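Side-chain contacts in Myo-inositol phosphohydrolase (Mitsuokella multacida, PDB 4WU3), which binds inositol-(1,3,4,5)-tetrakisphosphate and probably removes phosphate groups from inositol hexakisphosphate: residues 153-156 and 157-160; 299-302 and 303-307; 550-553 and 554-558. The protein carries 2 engineered substitutions. All blocks are in the same frame, centred on the assembly; numbering follows the deposited sequence.

Interaction 1. Residues 153-156 and 157-160; sequences IPLE and KEQL
Gln159 folds back over the preceding turn and crosses the side chain of Leu155 obliquely, with Gln159 CD 3.9 Å from Leu155 CG. This is the four-residue spacing of an alpha-helix, here helix 149-161. Rotation of CG to the side away from the carbonyl carbon (chi1 -73°), followed by an extended chain, brings Gln159 OE1 to 3.3 Å from Glu156 CA; the same oxygen accepts a hydrogen bond from Ser125 OG. With an alanine here, Ser125 OG would probably lose this acceptor and Leu155 CG its amide neighbour. Leu155 has a second companion three residues on, where its CD1 sits 3.5 Å from Glu158 OE1, an oxygen hydrogen-bonded to His597 NE2 of helix 593-613.

Glu156 and Leu160 run side by side and point the same way, their closest approach being Glu156 CG to Leu160 CD1 at 4.0 Å. The extended Glu156 chain carries a buried carboxylate with both oxygens engaged: OE1 in a salt bridge to Arg208, OE2 as acceptor for His126 N. Glu156 and Gln159 thus tie the helix to the neighbouring residues Ser125 and His126.

The remaining pair is more open. Lys157 reaches back along the helix and lays its CE 3.9 Å from Ile153 CG2, while Ile153 also packs on Arg208 and Thr210 of strand 205-211. Pro154 has no N-H for the turn before it, and the helix kinks there, yet from Lys157 to Leu160 each backbone N-H finds its carbonyl. The shortest of these four bonds runs from Gln159 N to Leu155 O, 2.8 Å long with an N-H...O angle of 163°.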
ATOM      1  N   ILE A 153      -7.398 -23.217  -1.885  1.00 11.04           N
ATOM      2  CA  ILE A 153      -7.080 -24.615  -1.566  1.00 12.15           C
ATOM      3  C   ILE A 153      -7.572 -25.592  -2.646  1.00 11.62           C
ATOM      4  O   ILE A 153      -6.785 -26.396  -3.166  1.00 12.27           O
ATOM      5  CB  ILE A 153      -7.628 -25.022  -0.182  1.00 15.38           C
ATOM      6  CG1 ILE A 153      -6.985 -24.171   0.926  1.00 16.22           C
ATOM      7  CG2 ILE A 153      -7.386 -26.506   0.094  1.00 16.41           C
ATOM      8  CD1 ILE A 153      -5.474 -24.162   0.909  1.00 16.24           C
ATOM      9  N   PRO A 154      -8.872 -25.544  -2.989  1.00 11.55           N
ATOM     10  CA  PRO A 154      -9.349 -26.439  -4.059  1.00 10.85           C
ATOM     11  C   PRO A 154      -8.793 -26.102  -5.448  1.00 10.40           C
ATOM     12  O   PRO A 154      -8.632 -26.987  -6.271  1.00 11.15           O
ATOM     13  CB  PRO A 154     -10.879 -26.263  -4.028  1.00 10.92           C
ATOM     14  CG  PRO A 154     -11.129 -25.006  -3.253  1.00 10.69           C
ATOM     15  CD  PRO A 154      -9.980 -24.859  -2.297  1.00 10.78           C
ATOM     16  N   LEU A 155      -8.502 -24.835  -5.708  1.00 10.51           N
ATOM     17  CA  LEU A 155      -7.896 -24.442  -6.970  1.00 10.63           C
ATOM     18  C   LEU A 155      -6.506 -25.068  -7.133  1.00 11.66           C
ATOM     19  O   LEU A 155      -6.177 -25.639  -8.185  1.00 10.61           O
ATOM     20  CB  LEU A 155      -7.814 -22.917  -7.082  1.00 10.47           C
ATOM     21  CG  LEU A 155      -7.154 -22.416  -8.370  1.00 11.23           C
ATOM     22  CD1 LEU A 155      -7.854 -22.984  -9.605  1.00 11.80           C
ATOM     23  CD2 LEU A 155      -7.141 -20.895  -8.414  1.00 12.38           C
ATOM     24  N   GLU A 156      -5.702 -24.955  -6.081  1.00 12.31           N
ATOM     25  CA  GLU A 156      -4.369 -25.573  -6.017  1.00 13.00           C
ATOM     26  C   GLU A 156      -4.405 -27.097  -6.239  1.00 14.10           C
ATOM     27  O   GLU A 156      -3.576 -27.634  -6.963  1.00 15.11           O
ATOM     28  CB  GLU A 156      -3.743 -25.249  -4.653  1.00 12.77           C
ATOM     29  CG  GLU A 156      -2.365 -25.826  -4.365  1.00 13.72           C
ATOM     30  CD  GLU A 156      -1.818 -25.333  -3.019  1.00 17.31           C
ATOM     31  OE1 GLU A 156      -2.281 -25.799  -1.942  1.00 15.31           O
ATOM     32  OE2 GLU A 156      -0.919 -24.458  -3.036  1.00 19.12           O
ATOM     33  N   LYS A 157      -5.348 -27.793  -5.611  1.00 14.03           N
ATOM     34  CA  LYS A 157      -5.484 -29.232  -5.823  1.00 16.06           C
ATOM     35  C   LYS A 157      -5.779 -29.550  -7.293  1.00 16.71           C
ATOM     36  O   LYS A 157      -5.200 -30.491  -7.869  1.00 14.72           O
ATOM     37  CB  LYS A 157      -6.565 -29.820  -4.909  1.00 20.09           C
ATOM     38  CG  LYS A 157      -6.119 -29.885  -3.452  1.00 27.37           C
ATOM     39  CD  LYS A 157      -7.235 -30.232  -2.472  1.00 31.06           C
ATOM     40  CE  LYS A 157      -6.718 -30.160  -1.036  1.00 33.19           C
ATOM     41  NZ  LYS A 157      -7.794 -30.384  -0.028  1.00 33.88           N
ATOM     42  N   GLU A 158      -6.661 -28.750  -7.892  1.00 13.85           N
ATOM     43  CA  GLU A 158      -7.022 -28.893  -9.302  1.00 15.33           C
ATOM     44  C   GLU A 158      -5.837 -28.646 -10.230  1.00 14.01           C
ATOM     45  O   GLU A 158      -5.603 -29.398 -11.180  1.00 11.83           O
ATOM     46  CB  GLU A 158      -8.151 -27.915  -9.662  1.00 16.78           C
ATOM     47  CG  GLU A 158      -8.427 -27.831 -11.153  1.00 18.99           C
ATOM     48  CD  GLU A 158      -9.488 -26.814 -11.496  1.00 24.03           C
ATOM     49  OE1 GLU A 158      -9.627 -25.825 -10.752  1.00 26.45           O
ATOM     50  OE2 GLU A 158     -10.194 -27.016 -12.506  1.00 30.77           O
ATOM     51  N   GLN A 159      -5.103 -27.568  -9.964  1.00 13.58           N
ATOM     52  CA  GLN A 159      -3.915 -27.239 -10.754  1.00 11.99           C
ATOM     53  C   GLN A 159      -2.929 -28.403 -10.759  1.00 10.99           C
ATOM     54  O   GLN A 159      -2.443 -28.803 -11.811  1.00  9.55           O
ATOM     55  CB  GLN A 159      -3.252 -25.964 -10.218  1.00 11.06           C
ATOM     56  CG  GLN A 159      -4.044 -24.703 -10.542  1.00 10.64           C
ATOM     57  CD  GLN A 159      -3.638 -23.490  -9.721  1.00  9.11           C
ATOM     58  OE1 GLN A 159      -3.464 -23.567  -8.514  1.00  8.85           O
ATOM     59  NE2 GLN A 159      -3.517 -22.359 -10.380  1.00  9.18           N
ATOM     60  N   LEU A 160      -2.664 -28.938  -9.569  1.00 11.59           N
ATOM     61  CA  LEU A 160      -1.786 -30.078  -9.383  1.00 12.08           C
ATOM     62  C   LEU A 160      -2.378 -31.331 -10.038  1.00 14.00           C
ATOM     63  O   LEU A 160      -1.662 -32.123 -10.669  1.00 12.34           O
ATOM     64  CB  LEU A 160      -1.564 -30.316  -7.886  1.00 11.97           C
ATOM     65  CG  LEU A 160      -0.645 -29.290  -7.220  1.00 12.78           C
ATOM     66  CD1 LEU A 160      -0.792 -29.257  -5.711  1.00 12.18           C
ATOM     67  CD2 LEU A 160       0.796 -29.596  -7.596  1.00 14.12           C
TER

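Interaction 2. Residues 299-302 and 303-307; sequences ERYQ and FVQHF
His306 lies with one ring face against the carbonyl of Gln302: the oxygen stands above the plane, offset toward the rim, and Gln302 O comes to 3.0 Å from His306 CD2. The same Gln302 O accepts the backbone hydrogen bond of His306 N, so one residue both donates to this oxygen and covers it with its ring. Tyr301 O receives Gln305 N at 3.3 Å and is also pressed by a methyl, Val304 CG2, which sits between the backbone N and carbonyl carbon of its own residue. Phe303 N donates to Glu299 O at 3.0 Å, whereas the bond from Val304 N to Arg300 O is weak.

These are successive turns of helix 291-313, a long helix of the PTP-like phytase fold. Phe303 and Phe307 turn to helices 219-230 and 247-261, and Val304 packs between helices 247-261 and 267-276.

The side-chain amides lie on the other flank. Gln305 OE1 rests over one face of the Tyr301 ring, toward the rim, 3.6 Å from Tyr301 CD2, with ring and amide planes only 30° apart. The extended Gln305 chain, its CG turned away from the carbonyl carbon (chi1 -64°), carries the amide back there, while NE2 donates to a glycerol probably left from crystallisation. Gln302 OE1 makes a weak hydrogen bond to glycerol too. Glu299 OE2 forms a salt bridge with Lys295 NZ of the second subunit, and Arg300 makes a cation-pi contact with Tyr297, a residue of a tetrakisphosphate pocket.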
ATOM      1  N   GLU A 299       3.278  -0.936   6.312  1.00  8.34           N
ATOM      2  CA  GLU A 299       2.120  -1.679   6.803  1.00  9.10           C
ATOM      3  C   GLU A 299       2.530  -2.882   7.651  1.00  9.33           C
ATOM      4  O   GLU A 299       2.003  -3.092   8.745  1.00  8.92           O
ATOM      5  CB  GLU A 299       1.232  -2.133   5.624  1.00  9.12           C
ATOM      6  CG  GLU A 299      -0.096  -2.773   6.038  1.00  9.53           C
ATOM      7  CD  GLU A 299      -0.812  -3.486   4.904  1.00  9.45           C
ATOM      8  OE1 GLU A 299      -0.167  -3.786   3.873  1.00 11.70           O
ATOM      9  OE2 GLU A 299      -2.022  -3.766   5.041  1.00  9.24           O
ATOM     10  N   ARG A 300       3.468  -3.686   7.170  1.00 10.26           N
ATOM     11  CA  ARG A 300       3.815  -4.877   7.929  1.00 10.69           C
ATOM     12  C   ARG A 300       4.642  -4.564   9.190  1.00 10.29           C
ATOM     13  O   ARG A 300       4.592  -5.320  10.165  1.00 10.09           O
ATOM     14  CB  ARG A 300       4.520  -5.902   7.048  1.00 12.54           C
ATOM     15  CG  ARG A 300       5.974  -5.619   6.841  1.00 13.79           C
ATOM     16  CD  ARG A 300       6.616  -6.589   5.875  1.00 15.59           C
ATOM     17  NE  ARG A 300       8.004  -6.195   5.695  1.00 17.10           N
ATOM     18  CZ  ARG A 300       8.829  -6.719   4.802  1.00 18.63           C
ATOM     19  NH1 ARG A 300       8.403  -7.675   3.981  1.00 20.45           N
ATOM     20  NH2 ARG A 300      10.077  -6.272   4.738  1.00 16.65           N
ATOM     21  N   TYR A 301       5.392  -3.465   9.195  1.00  8.64           N
ATOM     22  CA  TYR A 301       6.096  -3.077  10.415  1.00  9.18           C
ATOM     23  C   TYR A 301       5.093  -2.665  11.483  1.00  9.00           C
ATOM     24  O   TYR A 301       5.192  -3.058  12.637  1.00  9.39           O
ATOM     25  CB  TYR A 301       7.068  -1.932  10.165  1.00  8.96           C
ATOM     26  CG  TYR A 301       7.847  -1.494  11.390  1.00  9.40           C
ATOM     27  CD1 TYR A 301       8.381  -2.423  12.275  1.00  9.83           C
ATOM     28  CD2 TYR A 301       8.090  -0.149  11.631  1.00 10.50           C
ATOM     29  CE1 TYR A 301       9.106  -2.025  13.385  1.00 10.55           C
ATOM     30  CE2 TYR A 301       8.824   0.261  12.734  1.00 10.77           C
ATOM     31  CZ  TYR A 301       9.325  -0.679  13.605  1.00 10.54           C
ATOM     32  OH  TYR A 301      10.049  -0.270  14.697  1.00 11.46           O
ATOM     33  N   GLN A 302       4.130  -1.859  11.084  1.00  8.45           N
ATOM     34  CA  GLN A 302       3.102  -1.420  11.994  1.00  8.69           C
ATOM     35  C   GLN A 302       2.306  -2.609  12.508  1.00  7.95           C
ATOM     36  O   GLN A 302       1.866  -2.613  13.652  1.00  7.79           O
ATOM     37  CB  GLN A 302       2.186  -0.415  11.295  1.00  9.22           C
ATOM     38  CG  GLN A 302       2.869   0.915  11.038  1.00  9.71           C
ATOM     39  CD  GLN A 302       1.982   1.920  10.337  1.00 10.90           C
ATOM     40  OE1 GLN A 302       1.084   1.567   9.584  1.00 13.48           O
ATOM     41  NE2 GLN A 302       2.252   3.186  10.570  1.00 14.02           N
ATOM     42  N   PHE A 303       2.112  -3.620  11.668  1.00  7.37           N
ATOM     43  CA  PHE A 303       1.361  -4.769  12.120  1.00  6.70           C
ATOM     44  C   PHE A 303       2.043  -5.454  13.287  1.00  6.30           C
ATOM     45  O   PHE A 303       1.373  -5.842  14.232  1.00  6.37           O
ATOM     46  CB  PHE A 303       1.131  -5.821  11.029  1.00  6.43           C
ATOM     47  CG  PHE A 303       0.739  -7.152  11.592  1.00  5.80           C
ATOM     48  CD1 PHE A 303      -0.451  -7.295  12.286  1.00  5.95           C
ATOM     49  CD2 PHE A 303       1.576  -8.245  11.480  1.00  5.85           C
ATOM     50  CE1 PHE A 303      -0.806  -8.516  12.838  1.00  5.74           C
ATOM     51  CE2 PHE A 303       1.227  -9.467  12.022  1.00  5.55           C
ATOM     52  CZ  PHE A 303       0.037  -9.602  12.706  1.00  5.37           C
ATOM     53  N   VAL A 304       3.356  -5.649  13.220  1.00  6.46           N
ATOM     54  CA  VAL A 304       4.025  -6.367  14.309  1.00  7.37           C
ATOM     55  C   VAL A 304       4.042  -5.527  15.585  1.00  7.56           C
ATOM     56  O   VAL A 304       4.057  -6.073  16.671  1.00  6.75           O
ATOM     57  CB  VAL A 304       5.437  -6.894  13.952  1.00  7.33           C
ATOM     58  CG1 VAL A 304       5.311  -8.151  13.120  1.00  8.12           C
ATOM     59  CG2 VAL A 304       6.269  -5.849  13.239  1.00  7.57           C
ATOM     60  N   GLN A 305       4.022  -4.200  15.447  1.00  8.76           N
ATOM     61  CA  GLN A 305       3.875  -3.321  16.610  1.00  8.57           C
ATOM     62  C   GLN A 305       2.521  -3.568  17.265  1.00  7.42           C
ATOM     63  O   GLN A 305       2.417  -3.676  18.480  1.00  6.75           O
ATOM     64  CB  GLN A 305       3.995  -1.849  16.209  1.00  9.80           C
ATOM     65  CG  GLN A 305       5.355  -1.455  15.646  1.00 11.26           C
ATOM     66  CD  GLN A 305       5.410  -0.006  15.204  1.00 13.18           C
ATOM     67  OE1 GLN A 305       5.369   0.298  14.016  1.00 14.10           O
ATOM     68  NE2 GLN A 305       5.513   0.898  16.165  1.00 17.16           N
ATOM     69  N   HIS A 306       1.477  -3.658  16.459  1.00  6.95           N
ATOM     70  CA  HIS A 306       0.136  -3.844  17.009  1.00  7.62           C
ATOM     71  C   HIS A 306      -0.021  -5.224  17.629  1.00  6.98           C
ATOM     72  O   HIS A 306      -0.653  -5.357  18.674  1.00  7.64           O
ATOM     73  CB  HIS A 306      -0.938  -3.639  15.942  1.00  7.66           C
ATOM     74  CG  HIS A 306      -0.930  -2.274  15.333  1.00  8.15           C
ATOM     75  ND1 HIS A 306      -0.836  -1.124  16.087  1.00  8.41           N
ATOM     76  CD2 HIS A 306      -1.012  -1.875  14.043  1.00  8.67           C
ATOM     77  CE1 HIS A 306      -0.852  -0.075  15.282  1.00  8.73           C
ATOM     78  NE2 HIS A 306      -0.959  -0.504  14.038  1.00  8.62           N
ATOM     79  N   PHE A 307       0.534  -6.245  16.981  1.00  6.43           N
ATOM     80  CA  PHE A 307       0.520  -7.595  17.546  1.00  6.41           C
ATOM     81  C   PHE A 307       1.269  -7.640  18.883  1.00  6.94           C
ATOM     82  O   PHE A 307       0.808  -8.288  19.831  1.00  6.75           O
ATOM     83  CB  PHE A 307       1.132  -8.608  16.569  1.00  6.31           C
ATOM     84  CG  PHE A 307       1.008 -10.041  17.021  1.00  5.54           C
ATOM     85  CD1 PHE A 307      -0.172 -10.743  16.838  1.00  5.43           C
ATOM     86  CD2 PHE A 307       2.069 -10.683  17.623  1.00  5.13           C
ATOM     87  CE1 PHE A 307      -0.284 -12.061  17.256  1.00  5.23           C
ATOM     88  CE2 PHE A 307       1.956 -11.992  18.048  1.00  5.11           C
ATOM     89  CZ  PHE A 307       0.782 -12.686  17.863  1.00  4.86           C
TER

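Interaction 3. Residues 550-553 and 554-558; sequences YMAM and YDMMK
Ala552 and Met556 make the apolar side-chain contact across this turn, Ala552 CB to Met556 CE at 4.3 Å. The thioether chain of Met556 bends at its last torsion (chi3 -140°), which keeps CE beside the helix, 3.6 Å from Ala552 O. Met557 touches Met553 O with its CG, 3.1 Å away, and SD, while its CE turns off. Within each segment a ring gains a cover: the methyl CE of Met553 sits over the centre of the Tyr550 ring, and Lys558 CG lies above a face of the Tyr554 ring, toward its rim. The methionines face other helices: Met553 and Met557 reach helix 517-529, and Met556 packs on Ile603 and Phe606 of helix 593-613.

The backbone supplies four hydrogen bonds, from Tyr554, Asp555, Met556 and Met557 to the carbonyls four residues earlier. The shortest joins Asp555 N to Met551 O at 2.9 Å.

Charge enters at Asp555. Its CG stands opposite the backbone N (chi1 -163°) and leads the carboxylate off to helix 564-573, where OD1 forms a salt bridge with Arg570 and OD2 accepts from Gln571 NE2.

Helix 545-558 begins in the tetrakisphosphate pocket, at the end of the run from Ser540 to Arg546, so this is the buried helix that follows the phosphate-binding P-loop in the protein tyrosine phosphatase fold.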
ATOM      1  N   TYR A 550     -29.395 -26.881  -8.278  1.00  9.41           N
ATOM      2  CA  TYR A 550     -30.142 -27.950  -7.621  1.00  9.45           C
ATOM      3  C   TYR A 550     -30.999 -28.744  -8.609  1.00 10.24           C
ATOM      4  O   TYR A 550     -31.038 -29.984  -8.546  1.00 10.73           O
ATOM      5  CB  TYR A 550     -30.971 -27.402  -6.455  1.00  9.96           C
ATOM      6  CG  TYR A 550     -30.174 -27.372  -5.169  1.00 10.00           C
ATOM      7  CD1 TYR A 550     -30.080 -28.505  -4.360  1.00  9.56           C
ATOM      8  CD2 TYR A 550     -29.474 -26.236  -4.787  1.00  9.39           C
ATOM      9  CE1 TYR A 550     -29.330 -28.490  -3.199  1.00 10.07           C
ATOM     10  CE2 TYR A 550     -28.723 -26.212  -3.621  1.00  9.90           C
ATOM     11  CZ  TYR A 550     -28.654 -27.339  -2.830  1.00 10.49           C
ATOM     12  OH  TYR A 550     -27.902 -27.312  -1.666  1.00 11.18           O
ATOM     13  N   MET A 551     -31.660 -28.060  -9.539  1.00  9.50           N
ATOM     14  CA  MET A 551     -32.457 -28.779 -10.537  1.00 10.16           C
ATOM     15  C   MET A 551     -31.597 -29.758 -11.361  1.00 10.99           C
ATOM     16  O   MET A 551     -32.013 -30.886 -11.627  1.00 10.56           O
ATOM     17  CB  MET A 551     -33.197 -27.811 -11.455  1.00  9.82           C
ATOM     18  CG  MET A 551     -34.302 -27.031 -10.766  1.00 10.06           C
ATOM     19  SD  MET A 551     -34.949 -25.663 -11.739  1.00  9.32           S
ATOM     20  CE  MET A 551     -36.005 -26.573 -12.870  1.00 10.22           C
ATOM     21  N   ALA A 552     -30.402 -29.322 -11.754  1.00 11.11           N
ATOM     22  CA  ALA A 552     -29.488 -30.151 -12.524  1.00 10.96           C
ATOM     23  C   ALA A 552     -28.991 -31.345 -11.706  1.00 11.29           C
ATOM     24  O   ALA A 552     -28.804 -32.437 -12.243  1.00 10.24           O
ATOM     25  CB  ALA A 552     -28.312 -29.315 -13.013  1.00 10.88           C
ATOM     26  N   MET A 553     -28.767 -31.141 -10.412  1.00 10.93           N
ATOM     27  CA  MET A 553     -28.310 -32.232  -9.551  1.00 11.59           C
ATOM     28  C   MET A 553     -29.395 -33.291  -9.355  1.00 12.07           C
ATOM     29  O   MET A 553     -29.116 -34.491  -9.357  1.00 11.21           O
ATOM     30  CB  MET A 553     -27.864 -31.693  -8.194  1.00 12.93           C
ATOM     31  CG  MET A 553     -26.470 -31.098  -8.209  1.00 13.93           C
ATOM     32  SD  MET A 553     -25.931 -30.632  -6.565  1.00 18.08           S
ATOM     33  CE  MET A 553     -26.476 -28.931  -6.453  1.00 16.37           C
ATOM     34  N   TYR A 554     -30.628 -32.843  -9.163  1.00 11.34           N
ATOM     35  CA  TYR A 554     -31.751 -33.751  -9.025  1.00 11.91           C
ATOM     36  C   TYR A 554     -32.023 -34.488 -10.343  1.00 12.28           C
ATOM     37  O   TYR A 554     -32.217 -35.701 -10.349  1.00 12.50           O
ATOM     38  CB  TYR A 554     -32.987 -32.975  -8.570  1.00 13.02           C
ATOM     39  CG  TYR A 554     -34.185 -33.831  -8.248  1.00 13.67           C
ATOM     40  CD1 TYR A 554     -34.079 -34.910  -7.384  1.00 14.75           C
ATOM     41  CD2 TYR A 554     -35.428 -33.545  -8.781  1.00 14.45           C
ATOM     42  CE1 TYR A 554     -35.175 -35.691  -7.078  1.00 16.08           C
ATOM     43  CE2 TYR A 554     -36.530 -34.319  -8.474  1.00 16.35           C
ATOM     44  CZ  TYR A 554     -36.398 -35.390  -7.623  1.00 16.80           C
ATOM     45  OH  TYR A 554     -37.501 -36.166  -7.323  1.00 19.93           O
ATOM     46  N   ASP A 555     -32.036 -33.757 -11.456  1.00 11.67           N
ATOM     47  CA  ASP A 555     -32.188 -34.363 -12.770  1.00 11.83           C
ATOM     48  C   ASP A 555     -31.187 -35.515 -12.933  1.00 13.27           C
ATOM     49  O   ASP A 555     -31.575 -36.637 -13.269  1.00 10.72           O
ATOM     50  CB  ASP A 555     -31.991 -33.308 -13.858  1.00 12.47           C
ATOM     51  CG  ASP A 555     -32.536 -33.740 -15.230  1.00 14.21           C
ATOM     52  OD1 ASP A 555     -32.975 -34.905 -15.395  1.00 12.75           O
ATOM     53  OD2 ASP A 555     -32.515 -32.897 -16.161  1.00 13.75           O
ATOM     54  N   MET A 556     -29.908 -35.236 -12.675  1.00 14.40           N
ATOM     55  CA  MET A 556     -28.849 -36.236 -12.819  1.00 16.23           C
ATOM     56  C   MET A 556     -29.132 -37.442 -11.958  1.00 16.16           C
ATOM     57  O   MET A 556     -28.985 -38.587 -12.402  1.00 19.48           O
ATOM     58  CB  MET A 556     -27.495 -35.693 -12.362  1.00 17.44           C
ATOM     59  CG  MET A 556     -26.787 -34.800 -13.344  1.00 20.15           C
ATOM     60  SD  MET A 556     -25.283 -34.134 -12.604  1.00 22.47           S
ATOM     61  CE  MET A 556     -25.366 -32.470 -13.241  1.00 22.28           C
ATOM     62  N   MET A 557     -29.478 -37.183 -10.704  1.00 14.52           N
ATOM     63  CA  MET A 557     -29.707 -38.255  -9.749  1.00 15.49           C
ATOM     64  C   MET A 557     -30.757 -39.224 -10.285  1.00 15.69           C
ATOM     65  O   MET A 557     -30.618 -40.429 -10.142  1.00 16.34           O
ATOM     66  CB  MET A 557     -30.148 -37.695  -8.388  1.00 16.30           C
ATOM     67  CG  MET A 557     -29.030 -37.037  -7.580  1.00 16.53           C
ATOM     68  SD  MET A 557     -29.616 -36.095  -6.152  1.00 15.92           S
ATOM     69  CE  MET A 557     -30.072 -37.415  -5.029  1.00 19.00           C
ATOM     70  N   LYS A 558     -31.805 -38.684 -10.901  1.00 16.60           N
ATOM     71  CA  LYS A 558     -32.954 -39.484 -11.336  1.00 18.43           C
ATOM     72  C   LYS A 558     -32.729 -40.086 -12.720  1.00 18.55           C
ATOM     73  O   LYS A 558     -33.338 -41.084 -13.075  1.00 20.79           O
ATOM     74  CB  LYS A 558     -34.220 -38.613 -11.363  1.00 20.38           C
ATOM     75  CG  LYS A 558     -34.545 -37.915 -10.048  1.00 21.95           C
ATOM     76  CD  LYS A 558     -35.229 -38.846  -9.064  1.00 26.48           C
ATOM     77  CE  LYS A 558     -36.657 -39.149  -9.495  1.00 31.59           C
ATOM     78  NZ  LYS A 558     -37.363 -40.007  -8.506  1.00 33.47           N
TER

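Each contact joins successive turns of its own helix, the nearest atoms of any two contacts being at least about 16 Å apart. Interaction 3 is wholly buried and relies on methionines, aromatic rings and one aspartate paired with a neighbouring helix. Interactions 1 and 2 are only partly buried and use more polar side chains. In interaction 1 the polar ends of Glu156, Glu158 and Gln159 bind residues of the same chain, including one from helix 593-613, which interaction 3 also packs against. One flank of interaction 2 meets the second subunit and glycerol, the other the helices of its own chain. Interactions 2 and 3 lie on opposite sides of the chain's centre, about 50 Å between centres.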